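Local coordinates for glycoside hydrolase family 16 protein (Bacteroides ovatus, PDB 7KR6) that probably hydrolyses beta-glucans as an endo-acting glucanase and is held here in complex with a fluorinated, active-site-directed glucan inhibitor, at residues D40-F45 / S81-T86; N100-K105 / M132-K137; F107-I112 / Y227-F232; I112-K117 / D267-L272. The protein carries 1 engineered substitution. All blocks are in the same frame, centred on the assembly; numbering follows the deposited sequence.

Contact 1. Residues D40-F45 / S81-T86; sequences DDFNFF and SVLILT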
# COMPACT_ATOMS: atom_id res chain seq x y z
N ASP A 40 -7.00 -25.88 16.80
CA ASP A 40 -8.27 -26.31 16.20
C ASP A 40 -7.92 -27.08 14.94
O ASP A 40 -7.42 -26.50 14.01
CB ASP A 40 -9.22 -25.16 15.94
CG ASP A 40 -10.67 -25.58 15.79
OD1 ASP A 40 -10.92 -26.78 15.40
OD2 ASP A 40 -11.54 -24.74 16.05
N ASP A 41 -8.20 -28.38 14.95
CA ASP A 41 -8.00 -29.27 13.78
C ASP A 41 -9.24 -29.22 12.87
O ASP A 41 -9.22 -29.90 11.87
CB ASP A 41 -7.76 -30.72 14.19
CG ASP A 41 -6.32 -30.99 14.61
OD1 ASP A 41 -5.43 -30.57 13.89
OD2 ASP A 41 -6.12 -31.56 15.69
N PHE A 42 -10.31 -28.52 13.24
CA PHE A 42 -11.54 -28.38 12.43
C PHE A 42 -12.14 -29.75 12.12
O PHE A 42 -12.57 -29.98 11.00
CB PHE A 42 -11.22 -27.55 11.18
CG PHE A 42 -10.95 -26.11 11.53
CD1 PHE A 42 -11.94 -25.31 12.08
CD2 PHE A 42 -9.73 -25.54 11.27
CE1 PHE A 42 -11.68 -23.99 12.46
CE2 PHE A 42 -9.48 -24.22 11.64
CZ PHE A 42 -10.45 -23.45 12.22
N ASN A 43 -12.27 -30.62 13.13
CA ASN A 43 -13.08 -31.85 12.98
C ASN A 43 -14.56 -31.48 13.09
O ASN A 43 -15.41 -32.29 12.71
CB ASN A 43 -12.68 -32.87 14.03
CG ASN A 43 -11.30 -33.42 13.77
OD1 ASN A 43 -10.93 -33.67 12.63
ND2 ASN A 43 -10.52 -33.58 14.81
N PHE A 44 -14.85 -30.32 13.65
CA PHE A 44 -16.20 -29.74 13.77
C PHE A 44 -16.04 -28.23 13.95
O PHE A 44 -14.92 -27.77 14.22
CB PHE A 44 -16.99 -30.36 14.94
CG PHE A 44 -16.48 -30.04 16.31
CD1 PHE A 44 -15.34 -30.66 16.76
CD2 PHE A 44 -17.14 -29.13 17.13
CE1 PHE A 44 -14.82 -30.39 18.02
CE2 PHE A 44 -16.58 -28.81 18.36
CZ PHE A 44 -15.45 -29.46 18.81
N PHE A 45 -17.15 -27.53 13.77
CA PHE A 45 -17.24 -26.07 13.97
C PHE A 45 -17.54 -25.83 15.45
O PHE A 45 -18.69 -26.05 15.92
CB PHE A 45 -18.29 -25.43 13.09
CG PHE A 45 -18.21 -23.93 13.14
CD1 PHE A 45 -17.21 -23.28 12.44
CD2 PHE A 45 -19.06 -23.19 13.94
CE1 PHE A 45 -17.12 -21.90 12.48
CE2 PHE A 45 -18.93 -21.81 14.01
CZ PHE A 45 -17.96 -21.18 13.27
N SER A 81 -10.05 -33.17 7.53
CA SER A 81 -11.23 -32.43 8.02
C SER A 81 -10.82 -30.97 8.11
O SER A 81 -9.81 -30.69 8.73
CB SER A 81 -11.80 -32.91 9.35
OG SER A 81 -13.10 -32.33 9.55
N VAL A 82 -11.56 -30.11 7.45
CA VAL A 82 -11.12 -28.69 7.24
C VAL A 82 -12.29 -27.74 7.44
O VAL A 82 -13.47 -28.06 7.20
CB VAL A 82 -10.52 -28.53 5.82
CG1 VAL A 82 -9.38 -29.49 5.61
CG2 VAL A 82 -11.57 -28.68 4.75
N LEU A 83 -11.97 -26.52 7.81
CA LEU A 83 -12.91 -25.39 7.71
C LEU A 83 -13.03 -25.00 6.23
O LEU A 83 -12.01 -24.81 5.58
CB LEU A 83 -12.41 -24.22 8.58
CG LEU A 83 -13.23 -22.93 8.50
CD1 LEU A 83 -14.57 -23.07 9.20
CD2 LEU A 83 -12.40 -21.78 9.08
N ILE A 84 -14.26 -24.77 5.76
CA ILE A 84 -14.52 -24.41 4.34
C ILE A 84 -15.24 -23.08 4.30
O ILE A 84 -16.38 -22.94 4.80
CB ILE A 84 -15.31 -25.51 3.60
CG1 ILE A 84 -14.69 -26.88 3.80
CG2 ILE A 84 -15.44 -25.17 2.13
CD1 ILE A 84 -15.58 -28.00 3.29
N LEU A 85 -14.60 -22.07 3.72
CA LEU A 85 -15.29 -20.83 3.34
C LEU A 85 -15.60 -20.90 1.84
O LEU A 85 -14.64 -21.00 1.02
CB LEU A 85 -14.41 -19.62 3.66
CG LEU A 85 -13.84 -19.59 5.07
CD1 LEU A 85 -12.90 -18.42 5.25
CD2 LEU A 85 -14.94 -19.56 6.14
N THR A 86 -16.88 -20.78 1.52
CA THR A 86 -17.36 -20.95 0.12
C THR A 86 -17.88 -19.64 -0.42
O THR A 86 -18.82 -19.06 0.11
CB THR A 86 -18.47 -22.00 0.05
OG1 THR A 86 -17.92 -23.21 0.57
CG2 THR A 86 -18.94 -22.14 -1.39
O HOH W 1 -15.47 -34.22 11.05

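Contact 2. Residues N100-K105 / M132-K137; sequences NSKGKK and MGDNDK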
# COMPACT_ATOMS: atom_id res chain seq x y z
N ASN A 100 -14.67 -15.26 13.12
CA ASN A 100 -13.71 -14.67 14.06
C ASN A 100 -13.81 -15.37 15.40
O ASN A 100 -14.85 -15.96 15.68
CB ASN A 100 -13.99 -13.17 14.22
CG ASN A 100 -15.29 -12.83 14.93
OD1 ASN A 100 -15.34 -12.94 16.17
ND2 ASN A 100 -16.35 -12.49 14.20
N SER A 101 -12.83 -15.13 16.26
CA SER A 101 -12.77 -15.67 17.63
C SER A 101 -12.89 -14.55 18.68
O SER A 101 -12.48 -14.82 19.84
CB SER A 101 -11.56 -16.55 17.81
OG SER A 101 -10.34 -15.81 17.82
N LYS A 102 -13.47 -13.41 18.33
CA LYS A 102 -13.60 -12.26 19.28
C LYS A 102 -14.38 -12.71 20.51
O LYS A 102 -15.48 -13.35 20.36
CB LYS A 102 -14.33 -11.08 18.67
CG LYS A 102 -14.28 -9.81 19.48
CD LYS A 102 -14.98 -8.70 18.80
CE LYS A 102 -14.73 -7.36 19.44
NZ LYS A 102 -15.06 -7.43 20.87
N GLY A 103 -13.84 -12.37 21.68
CA GLY A 103 -14.52 -12.69 22.95
C GLY A 103 -14.44 -14.17 23.30
O GLY A 103 -15.07 -14.57 24.32
N LYS A 104 -13.76 -15.01 22.51
CA LYS A 104 -13.71 -16.49 22.68
C LYS A 104 -12.27 -17.00 22.73
O LYS A 104 -11.94 -17.90 23.54
CB LYS A 104 -14.54 -17.20 21.61
CG LYS A 104 -16.01 -16.81 21.56
CD LYS A 104 -16.82 -17.55 20.48
CE LYS A 104 -18.32 -17.22 20.54
NZ LYS A 104 -19.07 -17.84 19.44
N LYS A 105 -11.38 -16.55 21.83
CA LYS A 105 -9.99 -17.02 21.84
C LYS A 105 -9.13 -15.84 21.42
O LYS A 105 -9.22 -15.38 20.25
CB LYS A 105 -9.79 -18.19 20.89
CG LYS A 105 -8.46 -18.91 21.00
CD LYS A 105 -8.19 -19.60 22.34
CE LYS A 105 -9.41 -20.34 22.85
NZ LYS A 105 -9.10 -21.25 23.98
N MET A 132 -7.45 -9.04 14.97
CA MET A 132 -7.72 -7.68 15.50
C MET A 132 -7.69 -7.72 17.02
O MET A 132 -7.85 -8.78 17.60
CB MET A 132 -9.06 -7.10 15.06
CG MET A 132 -9.09 -6.67 13.58
SD MET A 132 -10.56 -5.78 13.05
CE MET A 132 -11.72 -7.10 12.79
N GLY A 133 -7.49 -6.55 17.61
CA GLY A 133 -7.47 -6.45 19.08
C GLY A 133 -8.79 -6.86 19.70
O GLY A 133 -9.85 -6.46 19.25
N ASP A 134 -8.70 -7.70 20.73
CA ASP A 134 -9.87 -8.29 21.45
C ASP A 134 -10.34 -7.27 22.50
O ASP A 134 -10.13 -7.53 23.71
CB ASP A 134 -9.45 -9.64 22.01
CG ASP A 134 -10.60 -10.46 22.59
OD1 ASP A 134 -11.70 -10.36 22.05
OD2 ASP A 134 -10.36 -11.15 23.62
N ASN A 135 -10.86 -6.15 22.06
CA ASN A 135 -11.33 -5.03 22.92
C ASN A 135 -12.54 -4.46 22.20
O ASN A 135 -12.86 -4.92 21.09
CB ASN A 135 -10.18 -4.05 23.18
CG ASN A 135 -9.62 -3.50 21.89
OD1 ASN A 135 -10.35 -2.89 21.13
ND2 ASN A 135 -8.33 -3.69 21.65
N ASP A 136 -13.12 -3.40 22.75
CA ASP A 136 -14.33 -2.82 22.13
C ASP A 136 -13.99 -1.50 21.42
O ASP A 136 -14.94 -0.75 21.11
CB ASP A 136 -15.44 -2.70 23.17
CG ASP A 136 -16.09 -4.04 23.47
OD1 ASP A 136 -16.25 -4.89 22.52
OD2 ASP A 136 -16.45 -4.23 24.65
N LYS A 137 -12.73 -1.28 21.03
CA LYS A 137 -12.38 -0.09 20.22
C LYS A 137 -12.78 -0.37 18.77
O LYS A 137 -12.73 -1.52 18.39
CB LYS A 137 -10.90 0.25 20.36
CG LYS A 137 -10.50 0.51 21.80
CD LYS A 137 -9.15 1.09 21.93
CE LYS A 137 -8.93 1.80 23.26
NZ LYS A 137 -8.21 0.91 24.20
O HOH W 2 -13.73 -8.90 22.79

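Contact 3. Residues F107-I112 / Y227-F232; sequences FKYRKI and YFHDNF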
# COMPACT_ATOMS: atom_id res chain seq x y z
N PHE A 107 -4.98 -13.90 22.29
CA PHE A 107 -3.62 -14.19 22.79
C PHE A 107 -2.70 -13.00 22.50
O PHE A 107 -3.07 -12.13 21.74
CB PHE A 107 -3.09 -15.47 22.17
CG PHE A 107 -2.79 -15.31 20.69
CD1 PHE A 107 -3.83 -15.35 19.78
CD2 PHE A 107 -1.49 -15.14 20.24
CE1 PHE A 107 -3.58 -15.16 18.42
CE2 PHE A 107 -1.24 -15.01 18.88
CZ PHE A 107 -2.28 -15.02 17.99
N LYS A 108 -1.53 -13.03 23.12
CA LYS A 108 -0.53 -11.94 23.03
C LYS A 108 0.83 -12.61 23.01
O LYS A 108 1.09 -13.52 23.85
CB LYS A 108 -0.73 -11.02 24.24
CG LYS A 108 0.36 -10.01 24.52
CD LYS A 108 0.19 -9.23 25.82
CE LYS A 108 1.33 -8.24 25.99
NZ LYS A 108 1.13 -7.33 27.14
N TYR A 109 1.72 -12.15 22.13
CA TYR A 109 3.14 -12.55 22.11
C TYR A 109 3.29 -14.08 22.03
O TYR A 109 4.08 -14.67 22.82
CB TYR A 109 3.87 -12.00 23.35
CG TYR A 109 3.98 -10.51 23.52
CD1 TYR A 109 3.73 -9.57 22.52
CD2 TYR A 109 4.42 -10.01 24.74
CE1 TYR A 109 3.86 -8.20 22.73
CE2 TYR A 109 4.57 -8.65 24.96
CZ TYR A 109 4.26 -7.73 23.97
OH TYR A 109 4.40 -6.39 24.23
N ARG A 110 2.55 -14.74 21.13
CA ARG A 110 2.77 -16.16 20.83
C ARG A 110 2.82 -16.31 19.32
O ARG A 110 2.29 -15.43 18.62
CB ARG A 110 1.63 -17.06 21.32
CG ARG A 110 1.36 -16.97 22.81
CD ARG A 110 2.50 -17.48 23.64
NE ARG A 110 1.99 -17.64 25.00
CZ ARG A 110 1.62 -18.79 25.57
NH1 ARG A 110 1.15 -18.78 26.81
NH2 ARG A 110 1.72 -19.94 24.92
N LYS A 111 3.45 -17.38 18.87
CA LYS A 111 3.43 -17.75 17.44
C LYS A 111 2.07 -18.33 17.08
O LYS A 111 1.58 -19.23 17.81
CB LYS A 111 4.53 -18.76 17.18
CG LYS A 111 4.72 -19.10 15.71
CD LYS A 111 5.82 -20.11 15.44
CE LYS A 111 6.22 -20.07 13.99
NZ LYS A 111 7.21 -21.12 13.69
N ILE A 112 1.47 -17.87 15.98
CA ILE A 112 0.22 -18.46 15.46
C ILE A 112 0.52 -18.98 14.05
O ILE A 112 1.33 -18.34 13.31
CB ILE A 112 -0.98 -17.50 15.49
CG1 ILE A 112 -2.23 -18.19 14.95
CG2 ILE A 112 -0.62 -16.21 14.80
CD1 ILE A 112 -3.48 -17.41 15.07
N TYR A 227 -0.31 -0.18 19.58
CA TYR A 227 -1.51 -0.96 19.19
C TYR A 227 -1.28 -2.48 19.12
O TYR A 227 -2.30 -3.21 18.86
CB TYR A 227 -2.03 -0.41 17.87
CG TYR A 227 -2.62 0.97 18.03
CD1 TYR A 227 -1.83 2.11 17.94
CD2 TYR A 227 -3.96 1.10 18.36
CE1 TYR A 227 -2.39 3.36 18.14
CE2 TYR A 227 -4.53 2.35 18.57
CZ TYR A 227 -3.73 3.48 18.47
OH TYR A 227 -4.28 4.71 18.70
N PHE A 228 -0.06 -2.99 19.37
CA PHE A 228 0.24 -4.43 19.16
C PHE A 228 0.82 -5.12 20.38
O PHE A 228 1.69 -5.98 20.28
CB PHE A 228 1.12 -4.56 17.91
CG PHE A 228 0.39 -4.01 16.71
CD1 PHE A 228 -0.59 -4.77 16.08
CD2 PHE A 228 0.65 -2.73 16.24
CE1 PHE A 228 -1.31 -4.24 15.01
CE2 PHE A 228 -0.09 -2.20 15.20
CZ PHE A 228 -1.05 -2.97 14.57
N HIS A 229 0.24 -4.82 21.56
CA HIS A 229 0.79 -5.26 22.87
C HIS A 229 -0.33 -5.68 23.83
O HIS A 229 -0.12 -5.61 25.07
CB HIS A 229 1.68 -4.18 23.47
CG HIS A 229 2.81 -3.84 22.55
ND1 HIS A 229 3.95 -4.61 22.42
CD2 HIS A 229 2.91 -2.84 21.66
CE1 HIS A 229 4.71 -4.07 21.49
NE2 HIS A 229 4.11 -2.98 21.02
N ASP A 230 -1.44 -6.16 23.28
CA ASP A 230 -2.61 -6.63 24.04
C ASP A 230 -3.16 -7.84 23.30
O ASP A 230 -2.72 -8.07 22.18
CB ASP A 230 -3.61 -5.48 24.22
CG ASP A 230 -3.11 -4.40 25.17
OD1 ASP A 230 -3.05 -4.65 26.41
OD2 ASP A 230 -2.80 -3.29 24.70
N ASN A 231 -4.10 -8.58 23.88
CA ASN A 231 -4.72 -9.73 23.22
C ASN A 231 -5.33 -9.34 21.87
O ASN A 231 -6.06 -8.31 21.76
CB ASN A 231 -5.81 -10.35 24.09
CG ASN A 231 -5.25 -10.99 25.34
OD1 ASN A 231 -4.07 -11.32 25.42
ND2 ASN A 231 -6.12 -11.12 26.33
N PHE A 232 -5.13 -10.24 20.91
CA PHE A 232 -5.75 -10.18 19.57
C PHE A 232 -6.49 -11.49 19.35
O PHE A 232 -5.97 -12.54 19.73
CB PHE A 232 -4.68 -9.97 18.50
CG PHE A 232 -4.31 -8.54 18.20
CD1 PHE A 232 -3.77 -7.71 19.18
CD2 PHE A 232 -4.43 -8.02 16.92
CE1 PHE A 232 -3.39 -6.40 18.88
CE2 PHE A 232 -4.09 -6.71 16.64
CZ PHE A 232 -3.53 -5.91 17.60

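Contact 4. Residues I112-K117 / D267-L272; sequences IEASIK and DWVKIL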
# COMPACT_ATOMS: atom_id res chain seq x y z
N ILE A 112 1.47 -17.87 15.98
CA ILE A 112 0.22 -18.46 15.46
C ILE A 112 0.52 -18.98 14.05
O ILE A 112 1.33 -18.34 13.31
CB ILE A 112 -0.98 -17.50 15.49
CG1 ILE A 112 -2.23 -18.19 14.95
CG2 ILE A 112 -0.62 -16.21 14.80
CD1 ILE A 112 -3.48 -17.41 15.07
N GLU A 113 0.01 -20.17 13.74
CA GLU A 113 0.18 -20.80 12.43
C GLU A 113 -1.15 -21.38 11.96
O GLU A 113 -1.95 -21.87 12.78
CB GLU A 113 1.19 -21.95 12.47
CG GLU A 113 2.55 -21.51 12.95
CD GLU A 113 3.62 -22.56 12.72
OE1 GLU A 113 3.44 -23.67 13.27
OE2 GLU A 113 4.58 -22.27 12.00
N ALA A 114 -1.38 -21.32 10.65
CA ALA A 114 -2.53 -21.99 10.04
C ALA A 114 -2.09 -22.61 8.72
O ALA A 114 -1.24 -22.02 8.04
CB ALA A 114 -3.67 -21.05 9.84
N SER A 115 -2.71 -23.72 8.39
CA SER A 115 -2.51 -24.47 7.13
C SER A 115 -3.72 -24.22 6.23
O SER A 115 -4.88 -24.55 6.62
CB SER A 115 -2.28 -25.94 7.39
OG SER A 115 -2.14 -26.67 6.18
N ILE A 116 -3.47 -23.58 5.08
CA ILE A 116 -4.53 -23.03 4.22
C ILE A 116 -4.28 -23.44 2.78
O ILE A 116 -3.15 -23.25 2.28
CB ILE A 116 -4.60 -21.49 4.35
CG1 ILE A 116 -4.74 -21.05 5.81
CG2 ILE A 116 -5.73 -20.93 3.52
CD1 ILE A 116 -4.69 -19.54 6.00
N LYS A 117 -5.36 -23.84 2.14
CA LYS A 117 -5.43 -24.10 0.69
C LYS A 117 -6.31 -23.00 0.10
O LYS A 117 -7.44 -22.84 0.52
CB LYS A 117 -6.00 -25.49 0.40
CG LYS A 117 -6.01 -25.79 -1.10
CD LYS A 117 -6.13 -27.27 -1.35
CE LYS A 117 -7.49 -27.64 -1.85
NZ LYS A 117 -7.66 -29.12 -1.82
N ASP A 267 -7.08 -26.23 7.27
CA ASP A 267 -6.96 -27.62 7.83
C ASP A 267 -6.84 -27.50 9.34
O ASP A 267 -7.38 -28.39 10.05
CB ASP A 267 -5.73 -28.32 7.29
CG ASP A 267 -5.67 -29.81 7.58
OD1 ASP A 267 -6.66 -30.32 8.14
OD2 ASP A 267 -4.66 -30.42 7.22
N TRP A 268 -6.16 -26.48 9.81
CA TRP A 268 -5.87 -26.32 11.26
C TRP A 268 -5.32 -24.93 11.51
O TRP A 268 -4.81 -24.27 10.59
CB TRP A 268 -4.92 -27.41 11.80
CG TRP A 268 -3.63 -27.61 11.08
CD1 TRP A 268 -3.33 -28.64 10.22
CD2 TRP A 268 -2.44 -26.81 11.15
NE1 TRP A 268 -2.05 -28.53 9.78
CE2 TRP A 268 -1.47 -27.44 10.36
CE3 TRP A 268 -2.09 -25.65 11.85
CZ2 TRP A 268 -0.19 -26.93 10.18
CZ3 TRP A 268 -0.82 -25.14 11.67
CH2 TRP A 268 0.11 -25.76 10.84
N VAL A 269 -5.49 -24.48 12.73
CA VAL A 269 -4.84 -23.26 13.25
C VAL A 269 -4.33 -23.61 14.64
O VAL A 269 -5.01 -24.37 15.36
CB VAL A 269 -5.77 -22.03 13.19
CG1 VAL A 269 -7.10 -22.23 13.89
CG2 VAL A 269 -5.06 -20.76 13.69
N LYS A 270 -3.16 -23.12 14.97
CA LYS A 270 -2.61 -23.38 16.32
C LYS A 270 -1.87 -22.16 16.85
O LYS A 270 -1.26 -21.40 16.09
CB LYS A 270 -1.79 -24.66 16.32
CG LYS A 270 -0.49 -24.62 15.55
CD LYS A 270 0.22 -25.95 15.57
CE LYS A 270 1.50 -25.94 14.75
NZ LYS A 270 1.84 -27.31 14.30
N ILE A 271 -1.88 -22.03 18.18
CA ILE A 271 -1.12 -21.00 18.90
C ILE A 271 -0.10 -21.74 19.76
O ILE A 271 -0.52 -22.64 20.53
CB ILE A 271 -2.04 -20.10 19.75
CG1 ILE A 271 -3.24 -19.60 18.94
CG2 ILE A 271 -1.23 -18.96 20.33
CD1 ILE A 271 -4.28 -18.84 19.72
N LEU A 272 1.17 -21.40 19.63
CA LEU A 272 2.23 -22.11 20.39
C LEU A 272 2.49 -21.29 21.65
O LEU A 272 3.54 -20.68 21.78
CB LEU A 272 3.49 -22.24 19.53
CG LEU A 272 3.33 -22.95 18.19
CD1 LEU A 272 4.69 -23.30 17.62
CD2 LEU A 272 2.50 -24.21 18.31
OXT LEU A 272 1.64 -21.21 22.53
O HOH W 3 -2.48 -29.34 6.04

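Contact 1. Residues D40-F45 / S81-T86
Phe42 and Leu83 form the apolar half of this contact, in which a loop that follows a short edge strand folds back onto strand 80-90. The Leu83 methylene CB sits almost centrally over one face of the Phe42 ring, 3.7 Å from its centroid and only 13° off the ring normal, a clear CH-pi contact. The opposite face carries Asp40 CG near the rim, which leaves the ring layered between a hydrocarbon and a carboxylate. With Leu83 CG anti to the backbone N (chi1 175°), the two methyls extend past the ring: Leu83 CD2 approaches Phe42 CZ at 4.1 Å, while Leu83 CD1 comes to Phe45 CD1 at the ring edge, 4.2 Å away.

Polar bonds pin the turn itself. Ser81 OG donates to Phe42 O over 2.8 Å, in the carbonyl plane and on a lone pair. Within the loop, Asp40 OD1 accepts from Phe42 N at 2.8 Å, closing an Asx turn, and its other oxygen, OD2, is engaged by Trp50 NE1. A water donates to Asn43 O and, weakly, to Ser81 OG, extending the polar rim outward.

Around the contact, Ile266 of strand 261-271 touches Phe42, and Ile99 touches Phe45 and Leu83. The outer polar layer is thus limited to Ser81 OG, Asn43 O and the water, whereas the Asx turn lies deeper, beside the buried Phe42 ring. Across the interface, one hydroxyl bond and one CH-pi contact join the loop after strand 38-40 to strand 80-90.

Contact 2. Residues N100-K105 / M132-K137
Lys102 crosses from its turn to the loop beyond strand 125-133, and its side chain serves as a worked example of a lysine that touches several partners along its length. CB leaves its backbone with CG anti to N (chi1 -170°), which brings CG within 3.7 Å of Asp134 OD1, where the two side chains cross at a slant. The chain then runs extended through CD, and only the last torsion bends it. CE meets Asn135 O at 3.5 Å. At the tip, NZ forms a salt bridge with Asp136 OD1 over 3.3 Å, approaching on the syn side though well out of the carboxylate plane, and adds a weak bond to Asn135 O. A water accepts from NZ and donates to Asp134 OD1 at 2.6 Å, linking the ammonium to a carboxylate it does not touch directly.

Asp134 OD1 also accepts from Gly103 N at 3.0 Å, again on its syn side. OD1 thereby holds the turn at Gly103, and OD2 holds the chain just beyond it at Ser106 OG. Asx turns at Asn100 and Asn135 shape the two loops.

The contact lies at the surface, between the break in strand 93-107 and the loop that follows strand 125-133; both strands pair antiparallel with strand 232-240. Met132, at the end of strand 125-133, touches a bound glucose unit, and the Lys102 side chain is about 8 Å from a bound glucose.

Contact 3. Residues F107-I112 / Y227-F232
Phe107 and Phe232 form an antiparallel hydrogen-bonded pair at one margin of the beta sandwich, the jelly-roll fold of family 16 glycoside hydrolases. Phe232 N donates to Phe107 O at 2.9 Å, and Phe107 N returns a bond to Phe232 O at 3.1 Å. Phe107 holds CG between its backbone N and carbonyl carbon (chi1 70°), a conformation that brings the ring beside Phe232 O; Trp203 meets the rings of both phenylalanines.

Lys108 starts anti to its N (chi1 167°) and stays extended to the ammonium, where NZ donates to His229 O over 3.0 Å, from above the carbonyl plane rather than on a lone pair. On the way, its CE lies over one face of the Tyr109 ring, near the rim, 3.4 Å above the plane. Asn231 OD1 faces the other end of the same lysine at CB.

Tyr109 and His229 meet rim to rim, their planes at 79° and neither ring over the other. His229 is also held at NE2, which bonds Ile222 O. Tyr109 OH and His229 ND1 share a hydrogen bond of 2.6 Å, each atom near the plane of the other's ring.

Contact 4. Residues I112-K117 / D267-L272
Trp268 places CG between its backbone N and carbonyl carbon (chi1 53°), which folds the indole back along the neighbouring strand and over Ser115. Ser115 CB consequently lies on one indole face, 3.7 Å from the centroid of the five-membered ring, in a CH-pi contact, while Glu113 CB meets the ring edge in plane. Lys270 takes the same kind of first torsion (chi1 69°) and then runs extended beside Glu113, the two chains pointing the same way. Their charges do not quite join: Glu113 OE1 is 3.3 Å from Lys270 CE but stays beyond salt-bridge distance of NZ, and OE2 is bound by Ser200 OG.

The strands run antiparallel, at 176°. Glu113 and Lys270 exchange two nearly straight bonds, the shorter from Lys270 N to Glu113 O at 2.8 Å. Ser115 N donates to Trp268 O at 3.1 Å, and Ser115 O accepts from Asp267 N at 2.8 Å. A water joins Ser115 OG to Asp267 OD2 beside it.

On the other face these two strands set Ile112, Ala114, Val269 and Ile271. Ile112 CD1 touches Val269 CG2 at 4.0 Å, and Ala114 packs against Val269 too. From that face Phe236 of strand 232-240 covers Ala114 and Val269, with Phe129 of strand 125-133 over Ile112 and Ala114. In plane, strand 197-203 flanks 112-117, as at Ala114 with Tyr199, while strand 38-40 flanks the far edge of 267-272, where Asp40 bonds Val269.

In the fold
Depth in the sandwich sorts the four contacts. Contact 4 is buried and rests on a strand ladder, whereas contact 2 is a surface contact made of charges, a water and a glycine amide. Contacts 1 and 3 are partly buried and mix buried phenylalanines with polar bonds made by loop side chains. Strand 261-271, a neighbour of strand 80-90, is common ground for contacts 1 and 4. Contacts 3 and 4 share Ile112 and meet again where Lys111 O and Leu272 N probably bond. Contact 2 joins contact 3 through Asp134 N and Asn231 O, and it alone includes a residue of the glycan pocket.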